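Local coordinates for putative exported protein (Bacteroides fragilis, PDB 3FZX), which is of unknown function but binds calcium ions and may be an exported lipid-binding barrel protein related to LolA and LolB, at residues N77-M82 with G103-Y108; F9-Q14 with M69-S74; T166-E171 with E187-N192; R37-Y42 with V51-F56. One frame throughout, in Å; residues are numbered along the deposited sequence. Where two conformers were deposited one is given.

Contact 1 (N77-M82 with G103-Y108); sequences NFSMSM and GDLMNY
Over one face of the Tyr108 ring lies the terminal methyl of Met80, a selenomethionine whose CE stands 3.8 Å from the ring centroid in a CH-pi contact displaced toward the rim. Met80 CG sits between the backbone N and the carbonyl carbon (chi1 69°), and the extended chain beyond it crosses the tyrosine at about a right angle. Phe78 adds CD2 at 3.9 Å from Tyr108 CB, which lies near the plane of the phenyl ring. Farther along, Met82 CG packs on Met106 CB. The backbones pair antiparallel: Met106 N reaches Met80 O at 2.7 Å, Met80 N returns to Met106 O, and Tyr108 N bonds to Phe78 O. At each end a water bridges the segments, one between Phe78 N and Tyr108 O, the other, less surely, between Met82 N and Asp104 O. Strand 77-81 thus runs in the barrel wall between strand 63-74, bonded through Ser79 and Ser81, and strand 99-107, while Tyr108 OH reaches Glu187 on strand 180-190.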
loop_
_atom_site.group_PDB
_atom_site.type_symbol
_atom_site.label_atom_id
_atom_site.label_comp_id
_atom_site.label_asym_id
_atom_site.label_seq_id
_atom_site.Cartn_x
_atom_site.Cartn_y
_atom_site.Cartn_z
ATOM N N ASN A 77 11.213 -9.287 -6.508
ATOM C CA ASN A 77 9.915 -8.775 -6.967
ATOM C C ASN A 77 9.676 -7.281 -6.925
ATOM O O ASN A 77 9.805 -6.622 -5.879
ATOM C CB ASN A 77 8.823 -9.508 -6.195
ATOM C CG ASN A 77 9.116 -11.013 -6.106
ATOM O OD1 ASN A 77 9.677 -11.604 -7.040
ATOM N ND2 ASN A 77 8.801 -11.617 -4.968
ATOM N N PHE A 78 9.298 -6.745 -8.082
ATOM C CA PHE A 78 9.012 -5.335 -8.204
ATOM C C PHE A 78 7.540 -5.076 -7.982
ATOM O O PHE A 78 6.702 -5.759 -8.553
ATOM C CB PHE A 78 9.396 -4.810 -9.586
ATOM C CG PHE A 78 9.058 -3.362 -9.781
ATOM C CD1 PHE A 78 9.942 -2.384 -9.415
ATOM C CD2 PHE A 78 7.827 -2.988 -10.299
ATOM C CE1 PHE A 78 9.619 -1.042 -9.568
ATOM C CE2 PHE A 78 7.495 -1.649 -10.450
ATOM C CZ PHE A 78 8.389 -0.687 -10.104
ATOM N N SER A 79 7.212 -4.060 -7.183
ATOM C CA SER A 79 5.826 -3.630 -7.058
ATOM C C SER A 79 5.756 -2.124 -6.950
ATOM O O SER A 79 6.788 -1.464 -6.753
ATOM C CB SER A 79 5.146 -4.307 -5.860
ATOM O OG SER A 79 5.738 -3.967 -4.610
HETATM N N MSE A 80 4.561 -1.561 -7.134
HETATM C CA MSE A 80 4.384 -0.125 -6.995
HETATM C C MSE A 80 2.944 0.298 -6.764
HETATM O O MSE A 80 2.002 -0.454 -7.006
HETATM C CB MSE A 80 4.967 0.648 -8.197
HETATM C CG MSE A 80 4.213 0.456 -9.504
HETATM SE SE MSE A 80 5.068 1.539 -10.974
HETATM C CE MSE A 80 4.298 0.502 -12.463
ATOM N N SER A 81 2.805 1.527 -6.284
ATOM C CA SER A 81 1.517 2.190 -6.150
ATOM C C SER A 81 0.769 2.210 -7.465
ATOM O O SER A 81 1.372 2.254 -8.546
ATOM C CB SER A 81 1.720 3.645 -5.725
ATOM O OG SER A 81 2.407 3.692 -4.509
HETATM N N MSE A 82 -0.554 2.233 -7.361
HETATM C CA MSE A 82 -1.434 2.105 -8.514
HETATM C C MSE A 82 -1.807 3.449 -9.157
HETATM O O MSE A 82 -2.769 3.525 -9.914
HETATM C CB MSE A 82 -2.696 1.342 -8.081
HETATM C CG MSE A 82 -2.453 -0.111 -7.743
HETATM SE SE MSE A 82 -4.107 -0.862 -7.032
HETATM C CE MSE A 82 -5.172 -0.868 -8.721
ATOM N N GLY A 103 -4.305 2.585 -2.488
ATOM C CA GLY A 103 -4.381 1.339 -3.201
ATOM C C GLY A 103 -3.341 0.371 -2.702
ATOM O O GLY A 103 -2.496 0.716 -1.903
ATOM N N ASP A 104 -3.413 -0.854 -3.192
ATOM C CA ASP A 104 -2.370 -1.840 -2.971
ATOM C C ASP A 104 -1.111 -1.437 -3.712
ATOM O O ASP A 104 -1.163 -0.639 -4.662
ATOM C CB ASP A 104 -2.810 -3.181 -3.554
ATOM C CG ASP A 104 -4.070 -3.695 -2.907
ATOM O OD1 ASP A 104 -3.927 -4.271 -1.796
ATOM O OD2 ASP A 104 -5.175 -3.468 -3.489
ATOM N N LEU A 105 0.022 -1.979 -3.266
ATOM C CA LEU A 105 1.222 -1.949 -4.081
ATOM C C LEU A 105 0.959 -3.127 -5.021
ATOM O O LEU A 105 0.687 -4.226 -4.568
ATOM C CB LEU A 105 2.492 -2.169 -3.254
ATOM C CG LEU A 105 2.858 -1.113 -2.227
ATOM C CD1 LEU A 105 4.092 -1.547 -1.464
ATOM C CD2 LEU A 105 3.066 0.228 -2.922
HETATM N N MSE A 106 0.996 -2.883 -6.321
HETATM C CA MSE A 106 0.755 -3.912 -7.307
HETATM C C MSE A 106 2.071 -4.382 -7.959
HETATM O O MSE A 106 2.921 -3.568 -8.333
HETATM C CB MSE A 106 -0.175 -3.348 -8.378
HETATM C CG MSE A 106 -0.635 -4.372 -9.370
HETATM SE SE MSE A 106 -2.319 -3.744 -10.180
HETATM C CE MSE A 106 -1.572 -2.530 -11.345
ATOM N N ASN A 107 2.180 -5.685 -8.157
ATOM C CA ASN A 107 3.398 -6.311 -8.671
ATOM C C ASN A 107 3.493 -6.288 -10.206
ATOM O O ASN A 107 2.473 -6.312 -10.895
ATOM C CB ASN A 107 3.500 -7.747 -8.158
ATOM C CG ASN A 107 2.509 -8.675 -8.852
ATOM O OD1 ASN A 107 1.299 -8.395 -8.921
ATOM N ND2 ASN A 107 3.020 -9.737 -9.425
ATOM N N TYR A 108 4.715 -6.205 -10.729
ATOM C CA TYR A 108 4.946 -6.223 -12.167
ATOM C C TYR A 108 6.030 -7.237 -12.438
ATOM O O TYR A 108 7.199 -6.959 -12.207
ATOM C CB TYR A 108 5.340 -4.834 -12.695
ATOM C CG TYR A 108 4.162 -3.917 -12.763
ATOM C CD1 TYR A 108 3.669 -3.293 -11.615
ATOM C CD2 TYR A 108 3.492 -3.720 -13.963
ATOM C CE1 TYR A 108 2.547 -2.480 -11.665
ATOM C CE2 TYR A 108 2.378 -2.911 -14.030
ATOM C CZ TYR A 108 1.897 -2.294 -12.880
ATOM O OH TYR A 108 0.778 -1.488 -12.952
HETATM O O HOH W 1 9.000 -8.078 -10.583
HETATM O O HOH W 2 -1.678 1.744 -4.970
#

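Contact 2 (F9-Q14 with M69-S74)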
loop_
_atom_site.group_PDB
_atom_site.type_symbol
_atom_site.label_atom_id
_atom_site.label_comp_id
_atom_site.label_asym_id
_atom_site.label_seq_id
_atom_site.Cartn_x
_atom_site.Cartn_y
_atom_site.Cartn_z
ATOM N N PHE A 9 13.730 -3.084 -12.523
ATOM C CA PHE A 9 12.990 -2.110 -11.722
ATOM C C PHE A 9 12.155 -1.290 -12.711
ATOM O O PHE A 9 12.693 -0.491 -13.463
ATOM C CB PHE A 9 13.996 -1.254 -10.927
ATOM C CG PHE A 9 13.387 -0.448 -9.820
ATOM C CD1 PHE A 9 12.926 0.836 -10.054
ATOM C CD2 PHE A 9 13.319 -0.954 -8.532
ATOM C CE1 PHE A 9 12.363 1.595 -9.036
ATOM C CE2 PHE A 9 12.755 -0.212 -7.489
ATOM C CZ PHE A 9 12.292 1.079 -7.731
ATOM N N PHE A 10 10.839 -1.480 -12.701
ATOM C CA PHE A 10 9.947 -0.890 -13.713
ATOM C C PHE A 10 9.431 0.491 -13.350
ATOM O O PHE A 10 8.242 0.688 -13.227
ATOM C CB PHE A 10 8.783 -1.861 -13.940
ATOM C CG PHE A 10 9.242 -3.175 -14.440
ATOM C CD1 PHE A 10 9.819 -3.266 -15.704
ATOM C CD2 PHE A 10 9.211 -4.299 -13.634
ATOM C CE1 PHE A 10 10.293 -4.470 -16.186
ATOM C CE2 PHE A 10 9.691 -5.506 -14.103
ATOM C CZ PHE A 10 10.229 -5.594 -15.391
ATOM N N PHE A 11 10.351 1.439 -13.182
ATOM C CA PHE A 11 10.034 2.809 -12.778
ATOM C C PHE A 11 11.342 3.608 -12.798
ATOM O O PHE A 11 12.406 3.047 -12.591
ATOM C CB PHE A 11 9.423 2.845 -11.345
ATOM C CG PHE A 11 8.719 4.137 -11.024
ATOM C CD1 PHE A 11 7.450 4.400 -11.560
ATOM C CD2 PHE A 11 9.298 5.080 -10.199
ATOM C CE1 PHE A 11 6.787 5.589 -11.292
ATOM C CE2 PHE A 11 8.632 6.284 -9.894
ATOM C CZ PHE A 11 7.389 6.549 -10.453
ATOM N N PRO A 12 11.289 4.916 -13.064
ATOM C CA PRO A 12 12.554 5.638 -12.983
ATOM C C PRO A 12 13.169 5.554 -11.593
ATOM O O PRO A 12 12.453 5.499 -10.598
ATOM C CB PRO A 12 12.156 7.075 -13.298
ATOM C CG PRO A 12 10.700 7.120 -13.058
ATOM C CD PRO A 12 10.211 5.800 -13.523
ATOM N N ASN A 13 14.493 5.528 -11.538
ATOM C CA ASN A 13 15.179 5.400 -10.286
ATOM C C ASN A 13 16.386 6.318 -10.056
ATOM O O ASN A 13 17.051 6.164 -9.062
ATOM C CB ASN A 13 15.496 3.911 -10.043
ATOM C CG ASN A 13 16.171 3.271 -11.199
ATOM O OD1 ASN A 13 17.370 3.342 -11.290
ATOM N ND2 ASN A 13 15.404 2.638 -12.105
ATOM N N GLN A 14 16.635 7.299 -10.927
ATOM C CA GLN A 14 17.679 8.312 -10.671
ATOM C C GLN A 14 17.049 9.518 -10.017
ATOM O O GLN A 14 16.097 10.064 -10.554
ATOM C CB GLN A 14 18.333 8.810 -11.966
ATOM C CG GLN A 14 18.829 7.736 -12.885
ATOM C CD GLN A 14 19.591 8.282 -14.100
ATOM O OE1 GLN A 14 19.789 9.508 -14.263
ATOM N NE2 GLN A 14 20.008 7.368 -14.969
HETATM N N MSE A 69 4.270 8.784 -4.212
HETATM C CA MSE A 69 4.047 7.369 -4.431
HETATM C C MSE A 69 5.363 6.610 -4.300
HETATM O O MSE A 69 6.428 7.226 -4.168
HETATM C CB MSE A 69 3.340 7.146 -5.756
HETATM C CG MSE A 69 3.876 7.936 -6.892
HETATM SE SE MSE A 69 4.881 6.768 -7.947
HETATM C CE MSE A 69 3.340 6.019 -8.944
ATOM N N VAL A 70 5.272 5.289 -4.327
ATOM C CA VAL A 70 6.439 4.452 -4.139
ATOM C C VAL A 70 6.540 3.333 -5.163
ATOM O O VAL A 70 5.536 2.737 -5.546
ATOM C CB VAL A 70 6.444 3.897 -2.704
ATOM C CG1 VAL A 70 7.583 2.912 -2.495
ATOM C CG2 VAL A 70 6.553 5.070 -1.737
ATOM N N ALA A 71 7.772 3.094 -5.623
ATOM C CA ALA A 71 8.120 1.965 -6.485
ATOM C C ALA A 71 9.191 1.214 -5.697
ATOM O O ALA A 71 10.035 1.855 -5.047
ATOM C CB ALA A 71 8.697 2.430 -7.795
ATOM N N ARG A 72 9.167 -0.122 -5.753
ATOM C CA ARG A 72 10.104 -0.925 -5.004
ATOM C C ARG A 72 10.387 -2.327 -5.523
ATOM O O ARG A 72 9.546 -2.963 -6.144
ATOM C CB ARG A 72 9.685 -1.058 -3.527
ATOM C CG ARG A 72 8.445 -1.872 -3.277
ATOM C CD ARG A 72 8.253 -2.350 -1.814
ATOM N NE ARG A 72 8.293 -1.284 -0.818
ATOM C CZ ARG A 72 7.785 -1.361 0.414
ATOM N NH1 ARG A 72 7.095 -2.422 0.820
ATOM N NH2 ARG A 72 7.925 -0.332 1.245
ATOM N N CYS A 73 11.585 -2.780 -5.169
ATOM C CA CYS A 73 12.069 -4.112 -5.419
ATOM C C CYS A 73 12.292 -4.724 -4.053
ATOM O O CYS A 73 12.978 -4.153 -3.223
ATOM C CB CYS A 73 13.412 -4.042 -6.158
ATOM S SG CYS A 73 13.524 -5.220 -7.425
ATOM N N SER A 74 11.671 -5.859 -3.813
ATOM C CA SER A 74 11.913 -6.625 -2.614
ATOM C C SER A 74 12.106 -8.100 -2.992
ATOM O O SER A 74 11.238 -8.719 -3.610
ATOM C CB SER A 74 10.785 -6.474 -1.637
ATOM O OG SER A 74 11.076 -7.323 -0.549
#
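Phe9 and Phe11 of the N-terminal loop both pack on the methyl CB of Ala71: Phe11 CD2 rests 3.6 Å from it, and Phe9 CZ approaches the same Ala71 CB at 3.8 Å. With CG anti to the backbone N (chi1 -163°), Phe11 sets the root of its ring beside that methyl. Phe9 also brings CD2 to 3.9 Å from Cys73 CB, which lies in the plane of the ring at its edge. A Met-aromatic contact adds to these. Met69, a selenomethionine bent at both chi2 and chi3, meets Phe11 tip to tip, with its SE 3.6 Å from Phe11 CZ and obliquely placed to the ring. Within the loop Asn13 ND2 donates to Phe11 O at 3.1 Å, and Phe10 centres an inverse gamma turn. Met48 and Val50 of strand 47-58 also touch Phe9, while Phe78 meets its ring edge-to-face. Between loop and strand the contact is apolar, its hold resting on close packing of buried side chains, while hydrogen bonds from Phe9 and Asn13 to Asn192 fix the loop elsewhere.

Contact 3 (T166-E171 with E187-N192)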
loop_
_atom_site.group_PDB
_atom_site.type_symbol
_atom_site.label_atom_id
_atom_site.label_comp_id
_atom_site.label_asym_id
_atom_site.label_seq_id
_atom_site.Cartn_x
_atom_site.Cartn_y
_atom_site.Cartn_z
ATOM N N THR A 166 6.783 -5.082 -21.927
ATOM C CA THR A 166 5.884 -6.194 -21.644
ATOM C C THR A 166 4.448 -5.680 -21.767
ATOM O O THR A 166 4.121 -4.638 -21.202
ATOM C CB THR A 166 6.114 -6.751 -20.224
ATOM O OG1 THR A 166 7.372 -7.420 -20.216
ATOM C CG2 THR A 166 4.993 -7.733 -19.815
ATOM N N LYS A 167 3.626 -6.411 -22.523
ATOM C CA LYS A 167 2.213 -6.088 -22.729
ATOM C C LYS A 167 1.346 -6.993 -21.884
ATOM O O LYS A 167 1.479 -8.211 -21.930
ATOM C CB LYS A 167 1.809 -6.272 -24.184
ATOM C CG LYS A 167 0.346 -5.877 -24.483
ATOM C CD LYS A 167 0.011 -6.069 -25.941
ATOM C CE LYS A 167 -1.462 -5.844 -26.225
ATOM N NZ LYS A 167 -1.706 -5.799 -27.730
ATOM N N VAL A 168 0.455 -6.372 -21.129
ATOM C CA VAL A 168 -0.436 -7.026 -20.210
ATOM C C VAL A 168 -1.883 -6.649 -20.557
ATOM O O VAL A 168 -2.139 -5.551 -21.044
ATOM C CB VAL A 168 -0.077 -6.575 -18.770
ATOM C CG1 VAL A 168 -1.117 -7.029 -17.777
ATOM C CG2 VAL A 168 1.266 -7.152 -18.386
ATOM N N LYS A 169 -2.804 -7.590 -20.384
ATOM C CA LYS A 169 -4.238 -7.337 -20.525
ATOM C C LYS A 169 -4.846 -7.501 -19.128
ATOM O O LYS A 169 -4.396 -8.343 -18.358
ATOM C CB LYS A 169 -4.875 -8.322 -21.505
ATOM C CG LYS A 169 -6.381 -8.119 -21.717
ATOM C CD LYS A 169 -6.994 -9.053 -22.783
ATOM C CE LYS A 169 -8.550 -8.909 -22.833
ATOM N NZ LYS A 169 -9.264 -9.809 -23.823
ATOM N N TYR A 170 -5.857 -6.698 -18.812
ATOM C CA TYR A 170 -6.535 -6.724 -17.503
ATOM C C TYR A 170 -8.023 -6.378 -17.627
ATOM O O TYR A 170 -8.449 -5.774 -18.603
ATOM C CB TYR A 170 -5.861 -5.753 -16.505
ATOM C CG TYR A 170 -5.824 -4.277 -16.914
ATOM C CD1 TYR A 170 -6.878 -3.413 -16.605
ATOM C CD2 TYR A 170 -4.727 -3.746 -17.583
ATOM C CE1 TYR A 170 -6.848 -2.059 -16.973
ATOM C CE2 TYR A 170 -4.688 -2.400 -17.958
ATOM C CZ TYR A 170 -5.755 -1.555 -17.657
ATOM O OH TYR A 170 -5.724 -0.213 -18.039
ATOM N N GLU A 171 -8.807 -6.813 -16.656
ATOM C CA GLU A 171 -10.170 -6.375 -16.539
ATOM C C GLU A 171 -10.260 -5.338 -15.452
ATOM O O GLU A 171 -9.371 -5.242 -14.587
ATOM C CB GLU A 171 -11.067 -7.553 -16.246
ATOM C CG GLU A 171 -10.952 -8.612 -17.357
ATOM C CD GLU A 171 -12.139 -9.505 -17.407
ATOM O OE1 GLU A 171 -13.203 -8.994 -17.790
ATOM O OE2 GLU A 171 -12.022 -10.698 -17.054
ATOM N N GLU A 187 -1.801 -2.617 -20.919
ATOM C CA GLU A 187 -0.689 -1.735 -20.609
ATOM C C GLU A 187 0.642 -2.358 -21.009
ATOM O O GLU A 187 0.791 -3.593 -21.136
ATOM C CB GLU A 187 -0.708 -1.209 -19.166
ATOM C CG GLU A 187 -0.559 -2.209 -18.077
ATOM C CD GLU A 187 -0.719 -1.568 -16.670
ATOM O OE1 GLU A 187 -1.538 -0.634 -16.494
ATOM O OE2 GLU A 187 -0.040 -2.015 -15.724
ATOM N N TRP A 188 1.575 -1.462 -21.282
ATOM C CA TRP A 188 2.869 -1.807 -21.753
ATOM C C TRP A 188 3.834 -1.170 -20.768
ATOM O O TRP A 188 3.704 0.035 -20.488
ATOM C CB TRP A 188 3.101 -1.227 -23.129
ATOM C CG TRP A 188 2.396 -1.896 -24.275
ATOM C CD1 TRP A 188 2.931 -2.812 -25.127
ATOM C CD2 TRP A 188 1.077 -1.624 -24.760
ATOM N NE1 TRP A 188 2.027 -3.147 -26.098
ATOM C CE2 TRP A 188 0.883 -2.420 -25.909
ATOM C CE3 TRP A 188 0.036 -0.789 -24.332
ATOM C CZ2 TRP A 188 -0.320 -2.433 -26.628
ATOM C CZ3 TRP A 188 -1.156 -0.785 -25.053
ATOM C CH2 TRP A 188 -1.325 -1.605 -26.196
ATOM N N TYR A 189 4.773 -1.963 -20.235
ATOM C CA TYR A 189 5.748 -1.418 -19.292
ATOM C C TYR A 189 7.171 -1.860 -19.583
ATOM O O TYR A 189 7.404 -2.908 -20.186
ATOM C CB TYR A 189 5.365 -1.726 -17.851
ATOM C CG TYR A 189 5.323 -3.187 -17.463
ATOM C CD1 TYR A 189 4.143 -3.937 -17.600
ATOM C CD2 TYR A 189 6.438 -3.815 -16.904
ATOM C CE1 TYR A 189 4.096 -5.280 -17.222
ATOM C CE2 TYR A 189 6.398 -5.168 -16.512
ATOM C CZ TYR A 189 5.229 -5.884 -16.667
ATOM O OH TYR A 189 5.168 -7.179 -16.240
ATOM N N ALA A 190 8.101 -1.017 -19.140
ATOM C CA ALA A 190 9.509 -1.139 -19.466
ATOM C C ALA A 190 10.383 -0.803 -18.266
ATOM O O ALA A 190 9.993 0.009 -17.404
ATOM C CB ALA A 190 9.877 -0.191 -20.638
ATOM N N PRO A 191 11.583 -1.412 -18.211
ATOM C CA PRO A 191 12.577 -1.127 -17.180
ATOM C C PRO A 191 12.935 0.341 -17.135
ATOM O O PRO A 191 13.093 0.960 -18.186
ATOM C CB PRO A 191 13.804 -1.916 -17.641
ATOM C CG PRO A 191 13.280 -2.992 -18.563
ATOM C CD PRO A 191 11.965 -2.551 -19.080
ATOM N N ASN A 192 13.065 0.867 -15.914
ATOM C CA ASN A 192 13.464 2.221 -15.608
ATOM C C ASN A 192 12.458 3.311 -16.053
ATOM O O ASN A 192 12.759 4.486 -15.977
ATOM C CB ASN A 192 14.885 2.520 -16.137
ATOM C CG ASN A 192 15.900 1.447 -15.749
ATOM O OD1 ASN A 192 15.998 1.049 -14.593
ATOM N ND2 ASN A 192 16.648 0.973 -16.715
HETATM O O HOH W 3 -3.399 1.695 -17.378
#
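Thr166 and Val168 form hydrogen-bonded antiparallel pairs with Tyr189 and Glu187 respectively, flanking the non-hydrogen-bonded pair Lys167-Trp188, and the axes of the short strand segments approach to 4.7 Å, with 147° between their N-to-C directions. Four backbone bonds join the strands, the shortest from Val168 N to Glu187 O at 2.8 Å. On one face, Lys167 lies alongside the indole of Trp188, pointing the same way. Its CG is anti to the backbone N (chi1 -177°) and stands over the five-membered ring, 3.9 Å from that ring's centroid; farther out on the extended chain, CE comes to 3.6 Å from Trp188 CZ2. The indole NE1 donates its hydrogen to Glu154 of strand 136-158. The other face carries Thr166, whose CB sits over the Tyr189 ring 4.0 Å from its centroid, while Val168 CG2 approaches the edge of the same ring, 3.6 Å from CE1. Tyr189 OH bonds to the carbonyl of Pro109. Beyond, Glu187 and Tyr170 cross at about a right angle, and a water links Tyr170 OH to Glu187 OE1, to which it donates at 3.1 Å. Glu187 OE2 is bound by Tyr108 OH. The buried carboxylate of this hairpin therefore has a polar partner at each oxygen, which would help it to remain ionised, while each face pairs an aromatic ring covered by aliphatic atoms with polar ends that find partners elsewhere.

Contact 4 (R37-Y42 with V51-F56); sequences RVDQAY and VANYTF
Val51 O accepts two backbone hydrogens at once, from Asp39 N at 2.8 Å and from Gln40 N at 3.2 Å, with both donors in the carbonyl plane. This is a classic beta bulge: Asp39 and Gln40 together face Val51, and the register shifts by one residue after Val38. On one side of the bulge, Val51 N bonds to Gln40 O; on the other, Arg37 and Asn53 exchange a reciprocal pair, with Arg37 N reaching Asn53 O at 2.8 Å. The side chains of Arg37 and Asn53 run alongside each other, their guanidinium and amide planes 63° apart, with Arg37 NH2 2.6 Å from Asn53 OD1. Asp39 CG is anti to its backbone N (chi1 -162°), and its OD1 uses the anti lone pair to take a hydrogen from Arg37 NH1 at 3.3 Å, a salt bridge in the guanidinium plane. At the other end Val51 CG2 lies at the edge of the Tyr42 ring, which stacks on Tyr132 of the second subunit. The bulge thus lets one carbonyl serve two amides and turns Asp39 toward the neighbouring strand, where its carboxylate probably offsets part of the charge of Arg37 in this hairpin.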
loop_
_atom_site.group_PDB
_atom_site.type_symbol
_atom_site.label_atom_id
_atom_site.label_comp_id
_atom_site.label_asym_id
_atom_site.label_seq_id
_atom_site.Cartn_x
_atom_site.Cartn_y
_atom_site.Cartn_z
ATOM N N ARG A 37 8.241 12.722 -10.596
ATOM C CA ARG A 37 9.627 13.104 -10.342
ATOM C C ARG A 37 10.201 12.265 -9.184
ATOM O O ARG A 37 9.616 12.220 -8.082
ATOM C CB ARG A 37 9.743 14.597 -10.044
ATOM C CG ARG A 37 11.196 15.064 -9.846
ATOM C CD ARG A 37 11.328 16.538 -9.435
ATOM N NE ARG A 37 10.387 16.974 -8.398
ATOM C CZ ARG A 37 10.490 16.727 -7.088
ATOM N NH1 ARG A 37 11.500 16.009 -6.582
ATOM N NH2 ARG A 37 9.553 17.199 -6.271
ATOM N N VAL A 38 11.327 11.601 -9.446
ATOM C CA VAL A 38 12.010 10.789 -8.451
ATOM C C VAL A 38 12.589 11.712 -7.378
ATOM O O VAL A 38 13.434 12.555 -7.680
ATOM C CB VAL A 38 13.151 9.956 -9.072
ATOM C CG1 VAL A 38 13.957 9.242 -7.960
ATOM C CG2 VAL A 38 12.604 8.950 -10.080
ATOM N N ASP A 39 12.095 11.581 -6.153
ATOM C CA ASP A 39 12.531 12.409 -5.015
ATOM C C ASP A 39 13.729 11.766 -4.336
ATOM O O ASP A 39 14.727 12.416 -4.115
ATOM C CB ASP A 39 11.408 12.576 -3.986
ATOM C CG ASP A 39 11.652 13.757 -3.020
ATOM O OD1 ASP A 39 11.670 14.907 -3.497
ATOM O OD2 ASP A 39 11.796 13.556 -1.790
ATOM N N GLN A 40 13.639 10.476 -4.033
ATOM C CA GLN A 40 14.722 9.780 -3.345
ATOM C C GLN A 40 14.782 8.317 -3.736
ATOM O O GLN A 40 13.755 7.701 -3.935
ATOM C CB GLN A 40 14.506 9.868 -1.826
ATOM C CG GLN A 40 14.912 11.202 -1.180
ATOM C CD GLN A 40 16.408 11.517 -1.349
ATOM O OE1 GLN A 40 17.264 10.647 -1.165
ATOM N NE2 GLN A 40 16.718 12.763 -1.700
ATOM N N ALA A 41 15.989 7.774 -3.853
ATOM C CA ALA A 41 16.182 6.341 -4.069
ATOM C C ALA A 41 16.953 5.835 -2.867
ATOM O O ALA A 41 17.957 6.421 -2.507
ATOM C CB ALA A 41 16.929 6.087 -5.318
ATOM N N TYR A 42 16.463 4.774 -2.230
ATOM C CA TYR A 42 17.096 4.170 -1.061
ATOM C C TYR A 42 17.466 2.725 -1.361
ATOM O O TYR A 42 16.685 1.984 -1.973
ATOM C CB TYR A 42 16.111 4.165 0.107
ATOM C CG TYR A 42 15.598 5.532 0.504
ATOM C CD1 TYR A 42 16.298 6.322 1.410
ATOM C CD2 TYR A 42 14.416 6.036 -0.026
ATOM C CE1 TYR A 42 15.823 7.582 1.782
ATOM C CE2 TYR A 42 13.937 7.299 0.336
ATOM C CZ TYR A 42 14.645 8.064 1.245
ATOM O OH TYR A 42 14.190 9.313 1.607
ATOM N N VAL A 51 10.934 6.848 -3.829
ATOM C CA VAL A 51 9.823 7.714 -3.471
ATOM C C VAL A 51 9.769 8.772 -4.582
ATOM O O VAL A 51 10.776 9.444 -4.848
ATOM C CB VAL A 51 10.046 8.366 -2.070
ATOM C CG1 VAL A 51 9.013 9.462 -1.782
ATOM C CG2 VAL A 51 10.022 7.295 -0.948
ATOM N N ALA A 52 8.614 8.904 -5.246
ATOM C CA ALA A 52 8.447 9.911 -6.300
ATOM C C ALA A 52 7.248 10.802 -6.005
ATOM O O ALA A 52 6.288 10.350 -5.417
ATOM C CB ALA A 52 8.273 9.249 -7.651
ATOM N N ASN A 53 7.341 12.070 -6.397
ATOM C CA ASN A 53 6.204 12.995 -6.376
ATOM C C ASN A 53 5.454 12.916 -7.697
ATOM O O ASN A 53 6.089 12.870 -8.748
ATOM C CB ASN A 53 6.686 14.426 -6.223
ATOM C CG ASN A 53 7.449 14.645 -4.942
ATOM O OD1 ASN A 53 8.501 15.271 -4.945
ATOM N ND2 ASN A 53 6.944 14.115 -3.845
ATOM N N TYR A 54 4.122 12.897 -7.645
ATOM C CA TYR A 54 3.297 12.934 -8.852
ATOM C C TYR A 54 2.473 14.198 -8.872
ATOM O O TYR A 54 2.118 14.727 -7.811
ATOM C CB TYR A 54 2.379 11.720 -8.985
ATOM C CG TYR A 54 1.324 11.559 -7.909
ATOM C CD1 TYR A 54 0.094 12.229 -7.989
ATOM C CD2 TYR A 54 1.536 10.707 -6.832
ATOM C CE1 TYR A 54 -0.885 12.073 -7.000
ATOM C CE2 TYR A 54 0.564 10.544 -5.841
ATOM C CZ TYR A 54 -0.639 11.228 -5.936
ATOM O OH TYR A 54 -1.588 11.038 -4.970
ATOM N N THR A 55 2.217 14.672 -10.095
ATOM C CA THR A 55 1.275 15.732 -10.393
ATOM C C THR A 55 0.393 15.297 -11.572
ATOM O O THR A 55 0.873 14.733 -12.557
ATOM C CB THR A 55 1.975 17.012 -10.735
ATOM O OG1 THR A 55 2.714 17.426 -9.594
ATOM C CG2 THR A 55 0.986 18.099 -11.063
ATOM N N PHE A 56 -0.908 15.494 -11.394
ATOM C CA PHE A 56 -1.924 15.266 -12.402
ATOM C C PHE A 56 -2.396 16.665 -12.755
ATOM O O PHE A 56 -2.789 17.424 -11.884
ATOM C CB PHE A 56 -3.129 14.496 -11.837
ATOM C CG PHE A 56 -2.946 13.012 -11.733
ATOM C CD1 PHE A 56 -3.196 12.187 -12.832
ATOM C CD2 PHE A 56 -2.586 12.421 -10.530
ATOM C CE1 PHE A 56 -3.039 10.785 -12.741
ATOM C CE2 PHE A 56 -2.415 11.033 -10.437
ATOM C CZ PHE A 56 -2.658 10.213 -11.539
#

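Overall arrangement
From the N terminus, the loop 9-14 comes first and is met much later by strand 63-74, so contact 2 closes a long loop that holds the whole of contact 4, the hairpin of strands 30-44 and 47-58. Contact 1 opens only after that loop has closed and spans the helix 89-94 between strands 77-81 and 99-107. Contact 3 follows in series as the hairpin 161-175 with 180-190. No two contacts cross. Contacts 4, 2 and 1 lie on successive neighbouring strands of the closed antiparallel barrel, and each touches the second subunit. Contact 3 is reached through Tyr108 from contact 1 and through Asn192 from contact 2.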